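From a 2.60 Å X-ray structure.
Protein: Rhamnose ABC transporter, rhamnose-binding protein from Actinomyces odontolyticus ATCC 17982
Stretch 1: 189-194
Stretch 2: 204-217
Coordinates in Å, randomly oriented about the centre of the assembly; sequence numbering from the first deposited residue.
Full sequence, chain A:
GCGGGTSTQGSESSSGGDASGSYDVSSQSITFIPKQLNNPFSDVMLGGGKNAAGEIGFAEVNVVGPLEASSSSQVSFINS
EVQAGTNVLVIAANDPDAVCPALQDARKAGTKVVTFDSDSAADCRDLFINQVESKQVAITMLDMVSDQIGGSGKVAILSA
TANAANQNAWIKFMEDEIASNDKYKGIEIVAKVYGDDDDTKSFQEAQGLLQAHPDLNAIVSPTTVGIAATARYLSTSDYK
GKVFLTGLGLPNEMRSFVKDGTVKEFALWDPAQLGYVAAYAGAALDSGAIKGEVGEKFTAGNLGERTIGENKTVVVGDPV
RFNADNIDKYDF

Stretch 1 (189-194) IVAKVY
Stretch 2 204-217: QEAQGLLQAHPDLN

Residues 189-194 form an extended strand that begins earlier in the chain. Residues 204-212 are helical, the end of a helix that also begins earlier. The two axes approach to 8.7 Å, and their N-to-C directions make an angle of 157°, so strand and helix run nearly antiparallel. The register follows from this. CA of Val 193 lies 6.6 Å from CA of Glu 205, CA of Ala 191 lies 7.8 Å from CA of Leu 209, and CA of Val 190 lies 8.0 Å from CA of His 213.

The strand is not regular. Val 190 has phi/psi of -112/-14, while Ala 191 (-157/150) and Val 193 (-105/158) are extended. The CA-to-CB bonds of Val 190 and Ala 191, neighbours in sequence, both point toward the second stretch. Val 193 also points toward it; Lys 192 and Tyr 194 point away.

In the helix, N of Leu 209 donates a hydrogen bond to O of Glu 205 at 3.0 Å, and N of Ala 212 donates one to O of Gly 208 at 3.0 Å. N of His 213 still donates one to O of Leu 209 at 2.9 Å, but His 213 itself leaves helical geometry with phi/psi of -131/79. A type I turn then runs from His 213 to Leu 216.

No direct hydrogen bond joins the stretches. Apolar side-chain contacts are combined with a few polar atoms that come close without bonding. The contact buries 367 Å², both sides summed.

Leu 209 is buried. Its CA-to-CB bond points sideways, but chi1 t (-156°) and chi2 p (58°) bring its end nearer the strand. CD1 of Leu 209 is 3.8 Å from CB of Ala 191 and 3.8 Å from CG2 of Val 193. One methyl thus meets both residues. At Val 193, chi1 m (-69°) also leaves CG1 of Val 193 3.8 Å from CD1 of Leu 209.

In Val 190, chi1 m (-61°) puts CG2 within reach of two partners. CG2 of Val 190 sits over one face of the His 213 ring, 4.2 Å from the centroid and 27° off the normal, a CH-pi contact. CG2 of Val 190 is also 3.6 Å from CD1 of Leu 216, whose chi1 is between wells at -147° and chi2 p at 60°.

In His 213, chi1 m (-58°) and chi2 93° bring CE1 of His 213 to 3.6 Å from CB of Ala 191. NE2 of His 213 is 3.3 Å from O of Val 190, but the angle is too poor for a hydrogen bond.

Glu 205 has chi1 m (-74°), chi2 m (-57°) and chi3 -46°. The side chain is therefore folded rather than fully extended. CG of Glu 205 is 3.4 Å from O of Tyr 194. OE1 of Glu 205 is 3.4 Å from CB of Val 193, a van der Waals contact. The carboxylate makes no direct hydrogen bond to the strand, but one water links them. The water accepts a weak hydrogen bond from N of Tyr 194 at 3.4 Å and donates a weak one to OE1 of Glu 205 at 3.3 Å. OE2 of Glu 205 is hydrogen-bonded elsewhere in the structure.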

# COMPACT_ATOMS: atom_id res chain seq x y z
N ILE A 189 6.86 6.60 -23.55
CA ILE A 189 7.83 6.78 -22.47
C ILE A 189 9.13 7.29 -23.12
O ILE A 189 9.64 6.65 -24.05
CB ILE A 189 8.04 5.52 -21.58
CG1 ILE A 189 6.69 4.97 -21.01
CG2 ILE A 189 9.08 5.75 -20.48
CD1 ILE A 189 5.82 5.94 -20.11
N VAL A 190 9.59 8.47 -22.70
CA VAL A 190 10.78 9.11 -23.28
C VAL A 190 11.95 9.16 -22.28
O VAL A 190 13.08 9.44 -22.69
CB VAL A 190 10.46 10.53 -23.85
CG1 VAL A 190 9.42 10.46 -24.97
CG2 VAL A 190 10.02 11.49 -22.76
N ALA A 191 11.70 8.90 -20.99
CA ALA A 191 12.72 8.91 -19.94
C ALA A 191 12.33 8.07 -18.73
O ALA A 191 11.15 7.94 -18.41
CB ALA A 191 13.00 10.34 -19.50
N LYS A 192 13.35 7.52 -18.04
CA LYS A 192 13.24 6.72 -16.82
C LYS A 192 14.36 7.15 -15.87
O LYS A 192 15.49 6.67 -15.97
CB LYS A 192 13.30 5.21 -17.12
CG LYS A 192 11.99 4.62 -17.64
CD LYS A 192 11.78 3.19 -17.14
CE LYS A 192 12.42 2.15 -18.01
NZ LYS A 192 12.37 0.80 -17.37
N VAL A 193 14.05 8.10 -14.97
CA VAL A 193 15.00 8.65 -14.00
C VAL A 193 14.71 8.10 -12.60
O VAL A 193 13.60 7.65 -12.33
CB VAL A 193 15.07 10.20 -14.01
CG1 VAL A 193 15.70 10.72 -15.29
CG2 VAL A 193 13.69 10.83 -13.77
N TYR A 194 15.73 8.13 -11.71
CA TYR A 194 15.62 7.59 -10.36
C TYR A 194 15.98 8.63 -9.29
O TYR A 194 17.10 9.15 -9.27
CB TYR A 194 16.49 6.32 -10.23
CG TYR A 194 16.11 5.25 -11.23
CD1 TYR A 194 14.99 4.44 -11.03
CD2 TYR A 194 16.84 5.07 -12.40
CE1 TYR A 194 14.62 3.48 -11.96
CE2 TYR A 194 16.48 4.10 -13.34
CZ TYR A 194 15.37 3.31 -13.12
OH TYR A 194 15.00 2.35 -14.03
N GLN A 204 16.19 17.28 -8.16
CA GLN A 204 17.28 17.46 -9.12
C GLN A 204 17.00 16.66 -10.39
O GLN A 204 17.29 17.15 -11.49
CB GLN A 204 18.62 17.04 -8.51
CG GLN A 204 19.23 18.09 -7.58
CD GLN A 204 20.30 17.56 -6.65
OE1 GLN A 204 20.70 16.39 -6.70
NE2 GLN A 204 20.79 18.42 -5.78
N GLU A 205 16.42 15.45 -10.25
CA GLU A 205 16.06 14.57 -11.37
C GLU A 205 14.91 15.17 -12.17
O GLU A 205 14.92 15.07 -13.39
CB GLU A 205 15.70 13.16 -10.89
CG GLU A 205 16.90 12.32 -10.46
CD GLU A 205 18.01 12.10 -11.47
OE1 GLU A 205 17.70 11.79 -12.65
OE2 GLU A 205 19.19 12.23 -11.09
N ALA A 206 13.93 15.81 -11.49
CA ALA A 206 12.78 16.48 -12.11
C ALA A 206 13.22 17.74 -12.86
O ALA A 206 12.66 18.05 -13.91
CB ALA A 206 11.75 16.84 -11.06
N GLN A 207 14.23 18.46 -12.32
CA GLN A 207 14.81 19.67 -12.89
C GLN A 207 15.54 19.34 -14.21
O GLN A 207 15.32 20.02 -15.21
CB GLN A 207 15.77 20.33 -11.88
CG GLN A 207 16.19 21.76 -12.25
CD GLN A 207 17.09 22.42 -11.23
OE1 GLN A 207 17.49 21.83 -10.21
NE2 GLN A 207 17.44 23.67 -11.48
N GLY A 208 16.35 18.28 -14.19
CA GLY A 208 17.10 17.78 -15.34
C GLY A 208 16.22 17.13 -16.39
O GLY A 208 16.58 17.12 -17.58
N LEU A 209 15.07 16.58 -15.96
CA LEU A 209 14.07 15.92 -16.81
C LEU A 209 13.46 16.91 -17.81
O LEU A 209 13.32 16.57 -18.98
CB LEU A 209 12.97 15.31 -15.91
CG LEU A 209 12.15 14.14 -16.43
CD1 LEU A 209 13.02 12.96 -16.80
CD2 LEU A 209 11.15 13.69 -15.37
N LEU A 210 13.14 18.13 -17.34
CA LEU A 210 12.57 19.19 -18.18
C LEU A 210 13.66 19.88 -19.01
O LEU A 210 13.34 20.53 -20.00
CB LEU A 210 11.80 20.23 -17.32
CG LEU A 210 10.30 19.99 -17.03
CD1 LEU A 210 9.48 19.78 -18.31
CD2 LEU A 210 10.07 18.87 -16.03
N GLN A 211 14.94 19.72 -18.61
CA GLN A 211 16.09 20.27 -19.33
C GLN A 211 16.41 19.40 -20.55
O GLN A 211 16.66 19.93 -21.63
CB GLN A 211 17.32 20.38 -18.41
CG GLN A 211 17.28 21.62 -17.51
CD GLN A 211 18.36 21.65 -16.44
OE1 GLN A 211 19.26 20.79 -16.38
NE2 GLN A 211 18.29 22.64 -15.57
N ALA A 212 16.37 18.06 -20.37
CA ALA A 212 16.63 17.06 -21.42
C ALA A 212 15.40 16.82 -22.30
O ALA A 212 15.55 16.49 -23.47
CB ALA A 212 17.09 15.76 -20.79
N HIS A 213 14.19 16.95 -21.73
CA HIS A 213 12.92 16.75 -22.44
C HIS A 213 11.97 17.94 -22.17
O HIS A 213 11.07 17.83 -21.33
CB HIS A 213 12.27 15.42 -22.04
CG HIS A 213 13.13 14.22 -22.28
ND1 HIS A 213 13.95 13.71 -21.29
CD2 HIS A 213 13.27 13.46 -23.39
CE1 HIS A 213 14.56 12.67 -21.82
NE2 HIS A 213 14.18 12.48 -23.09
N PRO A 214 12.15 19.10 -22.85
CA PRO A 214 11.25 20.25 -22.59
C PRO A 214 9.87 20.10 -23.24
O PRO A 214 8.94 20.79 -22.82
CB PRO A 214 12.02 21.44 -23.16
CG PRO A 214 12.91 20.88 -24.20
CD PRO A 214 13.17 19.43 -23.88
N ASP A 215 9.73 19.19 -24.22
CA ASP A 215 8.49 18.91 -24.96
C ASP A 215 7.64 17.84 -24.24
O ASP A 215 6.75 17.23 -24.84
CB ASP A 215 8.82 18.48 -26.41
CG ASP A 215 9.70 17.24 -26.58
OD1 ASP A 215 10.44 16.89 -25.63
OD2 ASP A 215 9.68 16.66 -27.69
N LEU A 216 7.90 17.65 -22.93
CA LEU A 216 7.24 16.69 -22.04
C LEU A 216 5.78 17.05 -21.79
O LEU A 216 5.47 18.21 -21.54
CB LEU A 216 8.01 16.65 -20.71
CG LEU A 216 8.07 15.32 -19.97
CD1 LEU A 216 8.73 14.24 -20.80
CD2 LEU A 216 8.86 15.47 -18.69
N ASN A 217 4.90 16.04 -21.85
CA ASN A 217 3.46 16.20 -21.61
C ASN A 217 3.09 15.89 -20.16
O ASN A 217 2.23 16.57 -19.60
CB ASN A 217 2.65 15.31 -22.56
CG ASN A 217 2.64 15.78 -23.99
OD1 ASN A 217 3.53 15.47 -24.79
ND2 ASN A 217 1.62 16.53 -24.36
O HOH W 1 18.92 8.73 -12.78